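Local coordinates for protein geranylgeranyl pyrophosphate synthase (Geoglobus acetivorans, PDB 5JFQ) that catalyses the stepwise addition of isopentenyl diphosphate to dimethylallyl diphosphate, giving mainly geranylgeranyl diphosphate and some farnesyl diphosphate, at residues Leu24-Pro29 and Tyr39-Gly44; Arg46-Ile51 and Thr75-Thr80; Ile71-Val76 and Gly181-Ile186; Glu121-Ser126 and Arg135-Leu140; Ala141-Glu146 and Thr176-Gly181. All blocks are in the same frame, centred on the assembly; numbering follows the deposited sequence.

Contact 1 (Leu24-Pro29 and Tyr39-Gly44); sequences LKEQEP and YLKAGG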
# COMPACT_ATOMS: atom_id res chain seq x y z
N LEU B 24 2.17 -6.16 -15.85
CA LEU B 24 2.01 -6.86 -14.58
C LEU B 24 2.39 -8.33 -14.72
O LEU B 24 1.58 -9.23 -14.45
CB LEU B 24 0.59 -6.69 -14.05
CG LEU B 24 0.31 -5.27 -13.55
CD1 LEU B 24 -1.19 -4.98 -13.49
CD2 LEU B 24 1.00 -5.02 -12.20
N LYS B 25 3.63 -8.57 -15.11
CA LYS B 25 4.08 -9.93 -15.32
C LYS B 25 4.14 -10.67 -13.98
O LYS B 25 4.22 -10.07 -12.91
CB LYS B 25 5.45 -9.93 -15.98
CG LYS B 25 5.44 -10.46 -17.38
CD LYS B 25 5.28 -9.34 -18.39
CE LYS B 25 6.60 -8.59 -18.57
NZ LYS B 25 6.58 -7.63 -19.72
N GLU B 26 4.09 -12.00 -14.06
CA GLU B 26 4.48 -12.80 -12.91
C GLU B 26 5.99 -12.89 -12.86
O GLU B 26 6.68 -12.78 -13.88
CB GLU B 26 3.85 -14.19 -12.96
CG GLU B 26 2.34 -14.18 -12.77
CD GLU B 26 1.76 -15.57 -12.62
OE1 GLU B 26 2.29 -16.35 -11.80
OE2 GLU B 26 0.77 -15.87 -13.33
N GLN B 27 6.51 -13.11 -11.66
CA GLN B 27 7.92 -12.88 -11.37
C GLN B 27 8.25 -13.69 -10.11
O GLN B 27 7.38 -14.37 -9.55
CB GLN B 27 8.14 -11.37 -11.24
CG GLN B 27 9.53 -10.87 -10.98
CD GLN B 27 9.47 -9.44 -10.48
OE1 GLN B 27 8.68 -8.64 -10.99
NE2 GLN B 27 10.27 -9.12 -9.44
N GLU B 28 9.56 -13.67 -9.67
CA GLU B 28 9.80 -14.35 -8.41
C GLU B 28 9.63 -13.39 -7.24
O GLU B 28 9.76 -12.18 -7.41
CB GLU B 28 11.19 -14.95 -8.37
CG GLU B 28 11.33 -16.27 -9.13
CD GLU B 28 10.77 -17.46 -8.34
OE1 GLU B 28 10.52 -18.53 -8.95
OE2 GLU B 28 10.59 -17.33 -7.10
N PRO B 29 9.26 -13.86 -6.03
CA PRO B 29 8.84 -15.21 -5.64
C PRO B 29 7.51 -15.57 -6.29
O PRO B 29 6.54 -14.81 -6.10
CB PRO B 29 8.69 -15.12 -4.12
CG PRO B 29 9.39 -13.89 -3.71
CD PRO B 29 9.28 -12.95 -4.87
N TYR B 39 -6.39 -12.29 -9.40
CA TYR B 39 -7.61 -11.64 -9.88
C TYR B 39 -7.43 -11.06 -11.28
O TYR B 39 -8.36 -11.11 -12.09
CB TYR B 39 -8.06 -10.54 -8.92
CG TYR B 39 -8.60 -11.04 -7.60
CD1 TYR B 39 -9.03 -12.36 -7.44
CD2 TYR B 39 -8.67 -10.19 -6.50
CE1 TYR B 39 -9.51 -12.80 -6.24
CE2 TYR B 39 -9.14 -10.64 -5.29
CZ TYR B 39 -9.57 -11.94 -5.17
OH TYR B 39 -10.04 -12.36 -3.94
N LEU B 40 -6.26 -10.49 -11.57
CA LEU B 40 -6.06 -9.92 -12.90
C LEU B 40 -6.25 -10.99 -13.96
O LEU B 40 -6.90 -10.75 -14.99
CB LEU B 40 -4.67 -9.29 -13.03
CG LEU B 40 -4.44 -8.05 -12.16
CD1 LEU B 40 -2.96 -7.78 -11.97
CD2 LEU B 40 -5.16 -6.83 -12.72
N LYS B 41 -5.72 -12.19 -13.72
CA LYS B 41 -5.94 -13.30 -14.65
C LYS B 41 -7.37 -13.80 -14.60
O LYS B 41 -7.90 -14.23 -15.62
CB LYS B 41 -4.96 -14.43 -14.35
CG LYS B 41 -3.50 -13.99 -14.34
CD LYS B 41 -2.55 -15.11 -14.71
CE LYS B 41 -2.46 -16.18 -13.65
NZ LYS B 41 -1.91 -15.69 -12.34
N ALA B 42 -8.03 -13.72 -13.43
CA ALA B 42 -9.45 -14.05 -13.36
C ALA B 42 -10.26 -13.16 -14.30
O ALA B 42 -11.30 -13.59 -14.82
CB ALA B 42 -9.97 -13.92 -11.93
N GLY B 43 -9.81 -11.93 -14.53
CA GLY B 43 -10.33 -11.11 -15.60
C GLY B 43 -11.56 -10.31 -15.24
O GLY B 43 -12.67 -10.68 -15.62
N GLY B 44 -11.38 -9.21 -14.52
CA GLY B 44 -12.49 -8.32 -14.22
C GLY B 44 -13.01 -7.60 -15.46
O GLY B 44 -12.53 -7.77 -16.58
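In the N-terminal part of this largely helical synthase, the loop after helix 9-23 meets the short helix 38-42 through two pairs, Leu-24 with Leu-40 and Glu-26 with Lys-41. The leucines form the buried half. CD1 of Leu-24 touches CD1 of Leu-40 at 3.6 Å, methyl against methyl, with one side chain roughly perpendicular to the other. The charged half is exposed. Here NZ of Lys-41 donates a hydrogen bond to OE2 of Glu-26 over 2.9 Å, as part of a salt bridge. The ammonium group comes from above the carboxylate plane, 57° out of it. CE of Lys-41 follows close behind, 3.3 Å from the same OE2 of Glu-26. Lys-41 reaches this place by bending twice, with chi3 at -70° and chi4 at -63°, whereas the Glu-26 chain is extended beyond CG.

Other helices lie under the leucine pair. Leu-24 packs on Thr-75 and Ile-122, and Leu-40 on Asn-78 and Leu-115. Arg-37 fixes the loop by donating a hydrogen bond to the carbonyl of Lys-25. Just past Lys-41 the helix stops, and Gly-43 leaves it with positive phi. The whole is a loop laid against a helix end: an apolar pair seated on helices 67-88 and 105-123 of the prenyl synthase fold, with a salt bridge on its exposed side.

Contact 2 (Arg46-Ile51 and Thr75-Thr80); sequences RLRPVI and TVHNFT
Arg-48 lies across the imidazole of His-77, and both residues are expected, by similarity, to bind isopentenyl diphosphate. From CB, the arginine starts beside OG of Ser-183 on helix 165-190. CD then reaches the ring of His-77 and makes a CH-pi contact, 4.2 Å from the ring centroid and over its face. NE passes the ring at 3.8 Å from ND1 of His-77, with CD2 of Leu-179 on it as well. At CZ the chain becomes a flat plate on the imidazole. The group centres are 3.9 Å apart and the planes differ by 17°. NH1 stands over the ring, offset toward its rim, 3.0 Å from CE1 of His-77. It is also near both ring nitrogens, but the angles rule out hydrogen bonds, so the contact is a stack. NH2 makes a weak hydrogen bond to the carbonyl of Thr-176. The imidazole is in place because CG of His-77 is anti to its backbone N, chi1 -176°. With a leucine in place of Arg-48, the ring of His-77 would probably lose its flat partner, and the presumed diphosphate pocket a positive charge.

A looser approach is made by Arg-46. Its NH1 comes within 4.1 Å of ND2 of Asn-78, the two planes 48° apart. Both groups answer mainly to Glu-74: its carboxylate forms a salt bridge with Arg-46, and its carbonyl accepts a bond from Asn-78. Arg-48 thus reaches from helix 47-58 in between helices 67-88 and 165-190, while Arg-46 turns to helix 9-23.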
# COMPACT_ATOMS: atom_id res chain seq x y z
N ARG B 46 -12.75 -4.48 -15.99
CA ARG B 46 -11.81 -3.40 -16.31
C ARG B 46 -12.51 -2.06 -16.47
O ARG B 46 -12.11 -1.24 -17.29
CB ARG B 46 -11.01 -3.71 -17.58
CG ARG B 46 -10.39 -5.09 -17.62
CD ARG B 46 -9.18 -5.15 -16.73
NE ARG B 46 -8.67 -6.51 -16.62
CZ ARG B 46 -8.59 -7.18 -15.49
NH1 ARG B 46 -8.98 -6.61 -14.36
NH2 ARG B 46 -8.11 -8.42 -15.47
N LEU B 47 -13.57 -1.83 -15.69
CA LEU B 47 -14.42 -0.67 -15.91
C LEU B 47 -13.62 0.63 -15.81
O LEU B 47 -13.60 1.44 -16.75
CB LEU B 47 -15.55 -0.68 -14.90
CG LEU B 47 -16.74 0.23 -15.20
CD1 LEU B 47 -17.09 0.15 -16.66
CD2 LEU B 47 -17.90 -0.26 -14.35
N ARG B 48 -12.97 0.84 -14.67
CA ARG B 48 -12.24 2.09 -14.43
C ARG B 48 -11.16 2.37 -15.48
O ARG B 48 -11.08 3.52 -15.95
CB ARG B 48 -11.68 2.07 -13.00
CG ARG B 48 -12.73 1.70 -11.97
CD ARG B 48 -12.13 1.06 -10.72
NE ARG B 48 -12.88 1.45 -9.53
CZ ARG B 48 -13.88 0.74 -9.01
NH1 ARG B 48 -14.22 -0.40 -9.60
NH2 ARG B 48 -14.52 1.17 -7.90
N PRO B 49 -10.31 1.41 -15.87
CA PRO B 49 -9.41 1.66 -17.01
C PRO B 49 -10.12 2.20 -18.24
O PRO B 49 -9.64 3.16 -18.86
CB PRO B 49 -8.81 0.27 -17.28
CG PRO B 49 -8.92 -0.45 -16.01
CD PRO B 49 -10.06 0.10 -15.24
N VAL B 50 -11.25 1.59 -18.62
CA VAL B 50 -11.98 2.02 -19.81
C VAL B 50 -12.49 3.44 -19.61
O VAL B 50 -12.49 4.25 -20.54
CB VAL B 50 -13.13 1.05 -20.13
CG1 VAL B 50 -14.01 1.59 -21.24
CG2 VAL B 50 -12.59 -0.30 -20.52
N ILE B 51 -12.89 3.78 -18.39
CA ILE B 51 -13.28 5.16 -18.15
C ILE B 51 -12.08 6.08 -18.35
O ILE B 51 -12.24 7.22 -18.81
CB ILE B 51 -13.90 5.29 -16.75
CG1 ILE B 51 -15.15 4.43 -16.71
CG2 ILE B 51 -14.23 6.73 -16.44
CD1 ILE B 51 -15.82 4.34 -15.36
N THR B 75 -4.91 -1.44 -11.15
CA THR B 75 -4.05 -2.08 -10.17
C THR B 75 -4.49 -1.73 -8.75
O THR B 75 -4.58 -2.61 -7.88
CB THR B 75 -2.60 -1.68 -10.43
OG1 THR B 75 -2.34 -1.82 -11.83
CG2 THR B 75 -1.63 -2.55 -9.64
N VAL B 76 -4.78 -0.45 -8.50
CA VAL B 76 -5.36 -0.05 -7.22
C VAL B 76 -6.63 -0.84 -6.95
O VAL B 76 -6.83 -1.39 -5.86
CB VAL B 76 -5.62 1.46 -7.17
CG1 VAL B 76 -6.51 1.79 -5.95
CG2 VAL B 76 -4.32 2.23 -7.10
N HIS B 77 -7.49 -0.92 -7.95
CA HIS B 77 -8.72 -1.61 -7.77
C HIS B 77 -8.47 -3.02 -7.36
O HIS B 77 -9.10 -3.51 -6.48
CB HIS B 77 -9.59 -1.53 -9.00
CG HIS B 77 -10.93 -2.18 -8.84
ND1 HIS B 77 -11.82 -1.80 -7.87
CD2 HIS B 77 -11.51 -3.18 -9.52
CE1 HIS B 77 -12.90 -2.54 -7.96
NE2 HIS B 77 -12.74 -3.39 -8.95
N ASN B 78 -7.54 -3.69 -8.02
CA ASN B 78 -7.25 -5.08 -7.67
C ASN B 78 -6.59 -5.18 -6.30
O ASN B 78 -6.85 -6.13 -5.55
CB ASN B 78 -6.37 -5.71 -8.74
CG ASN B 78 -7.17 -6.20 -9.92
OD1 ASN B 78 -7.39 -7.40 -10.09
ND2 ASN B 78 -7.62 -5.26 -10.75
N PHE B 79 -5.74 -4.22 -5.96
CA PHE B 79 -5.24 -4.14 -4.60
C PHE B 79 -6.39 -4.16 -3.61
O PHE B 79 -6.40 -4.97 -2.67
CB PHE B 79 -4.38 -2.88 -4.45
CG PHE B 79 -4.53 -2.20 -3.11
CD1 PHE B 79 -4.12 -2.82 -1.95
CD2 PHE B 79 -5.06 -0.93 -3.03
CE1 PHE B 79 -4.26 -2.20 -0.73
CE2 PHE B 79 -5.18 -0.32 -1.82
CZ PHE B 79 -4.79 -0.95 -0.67
N THR B 80 -7.38 -3.27 -3.79
CA THR B 80 -8.46 -3.19 -2.80
C THR B 80 -9.21 -4.51 -2.71
O THR B 80 -9.45 -5.01 -1.60
CB THR B 80 -9.42 -2.04 -3.12
OG1 THR B 80 -9.99 -2.22 -4.42
CG2 THR B 80 -8.71 -0.71 -3.05

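Contact 3 (Ile71-Val76 and Gly181-Ile186); sequences IAIETV and GISASI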
# COMPACT_ATOMS: atom_id res chain seq x y z
N ILE B 71 -3.87 1.49 -16.37
CA ILE B 71 -3.39 0.30 -15.70
C ILE B 71 -3.18 0.57 -14.21
O ILE B 71 -3.44 -0.30 -13.38
CB ILE B 71 -2.11 -0.21 -16.40
CG1 ILE B 71 -2.44 -0.55 -17.86
CG2 ILE B 71 -1.51 -1.42 -15.69
CD1 ILE B 71 -3.69 -1.40 -18.01
N ALA B 72 -2.74 1.78 -13.85
CA ALA B 72 -2.45 2.04 -12.45
C ALA B 72 -3.71 2.00 -11.60
O ALA B 72 -3.71 1.42 -10.51
CB ALA B 72 -1.74 3.38 -12.27
N ILE B 73 -4.77 2.61 -12.09
CA ILE B 73 -6.02 2.63 -11.34
C ILE B 73 -6.61 1.22 -11.24
O ILE B 73 -7.11 0.82 -10.19
CB ILE B 73 -6.98 3.63 -11.97
CG1 ILE B 73 -6.43 5.03 -11.73
CG2 ILE B 73 -8.39 3.45 -11.43
CD1 ILE B 73 -7.41 6.12 -11.98
N GLU B 74 -6.54 0.44 -12.33
CA GLU B 74 -7.01 -0.94 -12.24
C GLU B 74 -6.20 -1.73 -11.23
O GLU B 74 -6.74 -2.58 -10.51
CB GLU B 74 -6.94 -1.64 -13.60
CG GLU B 74 -7.41 -3.10 -13.58
CD GLU B 74 -8.92 -3.25 -13.41
OE1 GLU B 74 -9.63 -2.23 -13.39
OE2 GLU B 74 -9.40 -4.39 -13.28
N THR B 75 -4.91 -1.44 -11.15
CA THR B 75 -4.05 -2.08 -10.17
C THR B 75 -4.49 -1.73 -8.75
O THR B 75 -4.58 -2.61 -7.88
CB THR B 75 -2.60 -1.68 -10.43
OG1 THR B 75 -2.34 -1.82 -11.83
CG2 THR B 75 -1.63 -2.55 -9.64
N VAL B 76 -4.78 -0.45 -8.50
CA VAL B 76 -5.36 -0.05 -7.22
C VAL B 76 -6.63 -0.84 -6.95
O VAL B 76 -6.83 -1.39 -5.86
CB VAL B 76 -5.62 1.46 -7.17
CG1 VAL B 76 -6.51 1.79 -5.95
CG2 VAL B 76 -4.32 2.23 -7.10
N GLY B 181 -14.10 8.33 -9.78
CA GLY B 181 -13.87 9.72 -10.14
C GLY B 181 -12.49 9.97 -10.73
O GLY B 181 -12.35 10.68 -11.73
N ILE B 182 -11.45 9.40 -10.12
CA ILE B 182 -10.11 9.69 -10.60
C ILE B 182 -9.84 8.95 -11.90
O ILE B 182 -9.03 9.41 -12.72
CB ILE B 182 -9.05 9.37 -9.53
CG1 ILE B 182 -7.67 9.77 -10.06
CG2 ILE B 182 -9.07 7.90 -9.18
CD1 ILE B 182 -6.62 9.92 -9.00
N SER B 183 -10.51 7.81 -12.13
CA SER B 183 -10.50 7.18 -13.45
C SER B 183 -10.78 8.19 -14.56
O SER B 183 -10.02 8.29 -15.53
CB SER B 183 -11.53 6.05 -13.51
OG SER B 183 -11.39 5.16 -12.42
N ALA B 184 -11.87 8.95 -14.42
CA ALA B 184 -12.21 9.98 -15.38
C ALA B 184 -11.40 11.25 -15.16
O ALA B 184 -11.03 11.94 -16.12
CB ALA B 184 -13.71 10.30 -15.29
N SER B 185 -11.11 11.56 -13.90
CA SER B 185 -10.38 12.78 -13.60
C SER B 185 -8.97 12.74 -14.17
O SER B 185 -8.49 13.75 -14.69
CB SER B 185 -10.32 12.99 -12.09
OG SER B 185 -10.72 14.29 -11.74
N ILE B 186 -8.30 11.59 -14.09
CA ILE B 186 -6.84 11.60 -14.19
C ILE B 186 -6.33 12.05 -15.56
O ILE B 186 -5.28 12.69 -15.61
CB ILE B 186 -6.23 10.25 -13.76
CG1 ILE B 186 -4.74 10.45 -13.41
CG2 ILE B 186 -6.42 9.14 -14.79
CD1 ILE B 186 -4.03 9.17 -12.96
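Ile-73 carries this contact, with Ser-183 its main partner and Ile-186 and Ile-182 beside it. The isoleucine points its CB at helix 165-190 and ends against the backbone there. Its CD1 lies 3.5 Å from the backbone N of Ser-183. The other branch, CG2, meets OG of Ser-183 at 3.6 Å. That hydroxyl has its own bond to the carbonyl of Leu-179, one turn back in the same helix, so a polar group in a buried place is satisfied while its flank is covered by a methyl. The two branches divide the work because chi1 is -69°: CG1 runs beside the backbone N and carries CD1 across, while CG2 lies anti to that N.

The helices are antiparallel, at 169°, and their axes are 10.4 Å apart. Ile-73 is a knob in the hole formed by Leu-179, Ile-182, Ser-183 and Ile-186. This is knobs-into-holes packing inside the helical bundle of the prenyl synthase fold. Ile-182 closes one flank, with its CG2 3.7 Å from CD1 of Ile-73. Ile-186 is a turn further on and touches more lightly, its CG2 4.2 Å from the same CD1 of Ile-73. Both also lean on other helices: Ile-182 on Trp-202 of helix 195-221, and Ile-186 on Thr-52 of helix 47-58.

Contact 4 (Glu121-Ser126 and Arg135-Leu140); sequences EILSMS and RAVSKL
Leu-123 packs into a patch of helix 130-159 formed by Ala-136, Val-137 and Leu-140. Its CD2 does most of the touching. CD2 of Leu-123 lies 3.5 Å from CG2 of Val-137 and 3.7 Å from CD2 of Leu-140. It also rests near the backbone, 3.7 Å from the carbonyl O of Ala-136. The second methyl, CD1 of Leu-123, reaches CB of Ala-136 at 4.2 Å. With CG anti to the backbone N (chi1 175°), the leucine stretches out to put both methyls on the patch.

The contact joins two consecutive helices of the all-alpha fold, 105-123 and 130-159, near the short connection between them. Cutting Leu-123 back to an alanine is likely to leave a gap between these helices and to strip Val-137 and Leu-140 of an apolar partner.

Outward from the leucine, the chain turns. A type I turn runs from Leu-123 to Ser-126, and OG of Ser-124 bonds the carbonyl of Glu-121 over 2.8 Å. Ala-72 and Ile-186 also pack on Leu-123, from helices 67-88 and 165-190. The contact borders directly on the dimer interface: Val-137 meets Val-137 of the second subunit, and Ser-124 packs on Ser-138 of that subunit.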
# COMPACT_ATOMS: atom_id res chain seq x y z
N GLU B 121 4.25 2.69 -9.42
CA GLU B 121 5.34 2.61 -10.38
C GLU B 121 4.82 2.71 -11.80
O GLU B 121 5.46 3.31 -12.67
CB GLU B 121 6.13 1.32 -10.19
CG GLU B 121 7.30 1.22 -11.14
CD GLU B 121 8.02 -0.10 -11.09
OE1 GLU B 121 7.66 -0.95 -10.26
OE2 GLU B 121 8.96 -0.27 -11.90
N ILE B 122 3.64 2.14 -12.05
CA ILE B 122 3.09 2.21 -13.40
C ILE B 122 2.62 3.62 -13.71
O ILE B 122 2.97 4.19 -14.75
CB ILE B 122 1.98 1.16 -13.57
CG1 ILE B 122 2.61 -0.23 -13.53
CG2 ILE B 122 1.24 1.41 -14.89
CD1 ILE B 122 1.61 -1.36 -13.28
N LEU B 123 1.86 4.23 -12.79
CA LEU B 123 1.44 5.62 -12.98
C LEU B 123 2.61 6.50 -13.37
O LEU B 123 2.50 7.31 -14.30
CB LEU B 123 0.78 6.15 -11.70
CG LEU B 123 0.39 7.63 -11.74
CD1 LEU B 123 -0.55 7.90 -12.88
CD2 LEU B 123 -0.27 8.02 -10.44
N SER B 124 3.75 6.35 -12.69
CA SER B 124 4.92 7.19 -12.87
C SER B 124 5.56 7.01 -14.23
O SER B 124 6.40 7.84 -14.61
CB SER B 124 5.95 6.92 -11.77
OG SER B 124 6.73 5.78 -12.07
N MET B 125 5.22 5.95 -14.96
CA MET B 125 5.73 5.75 -16.30
C MET B 125 5.02 6.61 -17.34
O MET B 125 5.36 6.51 -18.52
CB MET B 125 5.58 4.29 -16.72
CG MET B 125 6.21 3.29 -15.81
SD MET B 125 5.78 1.63 -16.38
CE MET B 125 6.28 0.65 -14.98
N SER B 126 4.04 7.42 -16.93
CA SER B 126 3.17 8.07 -17.91
C SER B 126 3.95 9.01 -18.82
O SER B 126 4.89 9.69 -18.39
CB SER B 126 2.06 8.83 -17.19
OG SER B 126 1.07 7.94 -16.72
N ARG B 135 1.16 15.64 -9.70
CA ARG B 135 -0.22 15.87 -9.30
C ARG B 135 -1.07 14.60 -9.40
O ARG B 135 -1.92 14.36 -8.54
CB ARG B 135 -0.84 16.99 -10.13
CG ARG B 135 -0.41 18.38 -9.67
CD ARG B 135 -0.83 19.44 -10.68
NE ARG B 135 -2.26 19.44 -10.96
CZ ARG B 135 -2.79 19.42 -12.19
NH1 ARG B 135 -2.00 19.41 -13.26
NH2 ARG B 135 -4.11 19.45 -12.34
N ALA B 136 -0.84 13.78 -10.42
CA ALA B 136 -1.61 12.54 -10.56
C ALA B 136 -1.26 11.57 -9.45
O ALA B 136 -2.14 10.88 -8.92
CB ALA B 136 -1.36 11.89 -11.92
N VAL B 137 0.02 11.48 -9.08
CA VAL B 137 0.39 10.61 -7.97
C VAL B 137 -0.25 11.12 -6.68
O VAL B 137 -0.80 10.33 -5.89
CB VAL B 137 1.92 10.52 -7.88
CG1 VAL B 137 2.35 9.95 -6.53
CG2 VAL B 137 2.46 9.68 -9.02
N SER B 138 -0.22 12.43 -6.46
CA SER B 138 -0.79 13.01 -5.25
C SER B 138 -2.29 12.75 -5.14
O SER B 138 -2.80 12.41 -4.06
CB SER B 138 -0.51 14.51 -5.23
OG SER B 138 -1.20 15.13 -4.16
N LYS B 139 -3.00 12.92 -6.26
CA LYS B 139 -4.45 12.74 -6.25
C LYS B 139 -4.83 11.27 -6.08
O LYS B 139 -5.74 10.95 -5.31
CB LYS B 139 -5.02 13.34 -7.53
CG LYS B 139 -4.92 14.89 -7.54
CD LYS B 139 -5.09 15.47 -8.95
CE LYS B 139 -4.86 16.99 -8.98
NZ LYS B 139 -5.99 17.82 -8.46
N LEU B 140 -4.13 10.37 -6.77
CA LEU B 140 -4.39 8.94 -6.64
C LEU B 140 -4.04 8.43 -5.25
O LEU B 140 -4.67 7.50 -4.75
CB LEU B 140 -3.60 8.17 -7.69
CG LEU B 140 -3.70 6.65 -7.57
CD1 LEU B 140 -5.14 6.16 -7.71
CD2 LEU B 140 -2.81 6.00 -8.59

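Contact 5 (Ala141-Glu146 and Thr176-Gly181); sequences ARVCVE and TGVLIG
Helix segments 141-146 and 176-181 run nearly antiparallel, at 164°, with axes 8.9 Å apart and the CA atoms of Val-143 and Val-178 closest across them. These two valines bury the most surface here. CG1 of Val-143 touches CG2 of Val-178 at 3.9 Å, and the two valines lie alongside, pointing opposite ways. The same CG1 of Val-143 also meets CD1 of Leu-179 at 3.9 Å, but there the leucine lies roughly perpendicular to the valine. With its chi1 at 161°, Val-143 holds CG1 out where both partners can touch it.

Glu-146 lies one turn further along. Its OE1 passes 3.8 Å from CG1 of Val-178, a contact without a bond. The polar partner of OE1 is Arg-173, with which it forms a salt bridge. The acid therefore covers the flank of the valine while its charge is met on the same helix, 165-190.

Helix 165-190 is kinked here. The N atoms of Leu-179 and Ile-180 lack the regular bond to the turn before, and Ile-180 N bonds only weakly to the carbonyl of Gly-177. Leu-179 goes on to pack against His-77 and Val-76 of helix 67-88. The contact is antiparallel helix packing of the isoprenoid synthase bundle, placed beside the pocket where Thr-176 probably helps to bind dimethylallyl diphosphate.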
# COMPACT_ATOMS: atom_id res chain seq x y z
N ALA B 141 -3.03 9.02 -4.61
CA ALA B 141 -2.69 8.57 -3.28
C ALA B 141 -3.72 9.03 -2.26
O ALA B 141 -4.03 8.31 -1.31
CB ALA B 141 -1.28 9.05 -2.91
N ARG B 142 -4.26 10.24 -2.43
CA ARG B 142 -5.33 10.71 -1.57
C ARG B 142 -6.58 9.88 -1.77
O ARG B 142 -7.31 9.56 -0.82
CB ARG B 142 -5.64 12.18 -1.86
CG ARG B 142 -4.68 13.15 -1.22
CD ARG B 142 -5.38 13.94 -0.10
NE ARG B 142 -6.25 13.13 0.75
CZ ARG B 142 -5.90 12.57 1.91
NH1 ARG B 142 -4.67 12.71 2.39
NH2 ARG B 142 -6.78 11.86 2.60
N VAL B 143 -6.84 9.53 -3.03
CA VAL B 143 -7.92 8.62 -3.38
C VAL B 143 -7.76 7.31 -2.62
O VAL B 143 -8.72 6.81 -2.01
CB VAL B 143 -7.92 8.43 -4.91
CG1 VAL B 143 -8.66 7.18 -5.33
CG2 VAL B 143 -8.50 9.66 -5.58
N CYS B 144 -6.54 6.77 -2.59
CA CYS B 144 -6.30 5.52 -1.88
C CYS B 144 -6.51 5.69 -0.38
O CYS B 144 -7.03 4.79 0.29
CB CYS B 144 -4.88 5.03 -2.18
SG CYS B 144 -4.66 4.49 -3.90
N VAL B 145 -6.13 6.84 0.18
CA VAL B 145 -6.42 7.09 1.59
C VAL B 145 -7.92 7.05 1.82
O VAL B 145 -8.39 6.49 2.81
CB VAL B 145 -5.81 8.43 2.04
CG1 VAL B 145 -6.27 8.78 3.44
CG2 VAL B 145 -4.28 8.39 1.96
N GLU B 146 -8.69 7.61 0.89
CA GLU B 146 -10.13 7.71 1.10
C GLU B 146 -10.81 6.36 0.96
O GLU B 146 -11.72 6.05 1.73
CB GLU B 146 -10.73 8.73 0.14
CG GLU B 146 -10.40 10.16 0.53
CD GLU B 146 -11.54 11.11 0.22
OE1 GLU B 146 -11.59 11.61 -0.93
OE2 GLU B 146 -12.39 11.33 1.11
N THR B 176 -16.15 3.30 -3.18
CA THR B 176 -16.12 2.93 -4.58
C THR B 176 -16.21 4.11 -5.55
O THR B 176 -15.97 3.92 -6.74
CB THR B 176 -17.24 1.92 -4.88
OG1 THR B 176 -18.50 2.49 -4.54
CG2 THR B 176 -17.03 0.62 -4.08
N GLY B 177 -16.50 5.32 -5.07
CA GLY B 177 -16.73 6.46 -5.93
C GLY B 177 -15.47 7.18 -6.39
O GLY B 177 -15.28 7.39 -7.60
N VAL B 178 -14.61 7.58 -5.45
CA VAL B 178 -13.43 8.37 -5.82
C VAL B 178 -12.53 7.60 -6.76
O VAL B 178 -11.96 8.18 -7.69
CB VAL B 178 -12.65 8.86 -4.58
CG1 VAL B 178 -13.44 9.92 -3.81
CG2 VAL B 178 -12.21 7.69 -3.68
N LEU B 179 -12.37 6.29 -6.56
CA LEU B 179 -11.57 5.57 -7.55
C LEU B 179 -12.22 5.63 -8.92
O LEU B 179 -11.53 5.58 -9.94
CB LEU B 179 -11.33 4.11 -7.14
CG LEU B 179 -10.23 3.44 -7.95
CD1 LEU B 179 -8.94 4.19 -7.79
CD2 LEU B 179 -10.04 1.99 -7.57
N ILE B 180 -13.55 5.76 -8.97
CA ILE B 180 -14.17 5.93 -10.28
C ILE B 180 -14.05 7.38 -10.72
O ILE B 180 -13.90 7.65 -11.91
CB ILE B 180 -15.62 5.46 -10.25
CG1 ILE B 180 -15.66 4.02 -9.73
CG2 ILE B 180 -16.20 5.54 -11.65
CD1 ILE B 180 -17.03 3.36 -9.76
N GLY B 181 -14.10 8.33 -9.78
CA GLY B 181 -13.87 9.72 -10.14
C GLY B 181 -12.49 9.97 -10.73
O GLY B 181 -12.35 10.68 -11.73

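How the contacts relate
Contact 1 is peripheral and half exposed; it is the one with a salt bridge across it. Contacts 2 to 5 are buried. Contact 2 is the polar one among these, with aromatic and guanidinium groups stacked in the presumed substrate pocket. Contacts 3, 4 and 5 are mainly aliphatic. Contacts 2 and 3 share helix 67-88, contacts 3 and 5 share helix 165-190, and contacts 4 and 5 share helix 130-159. Leu-179 of contact 5 touches Ile-73 of contact 3 and Arg-48 of contact 2, so the pocket is backed by apolar packing. Contacts 1, 4 and 5 reach the second subunit, contact 2 does so through one residue, and contact 3 touches no other chain.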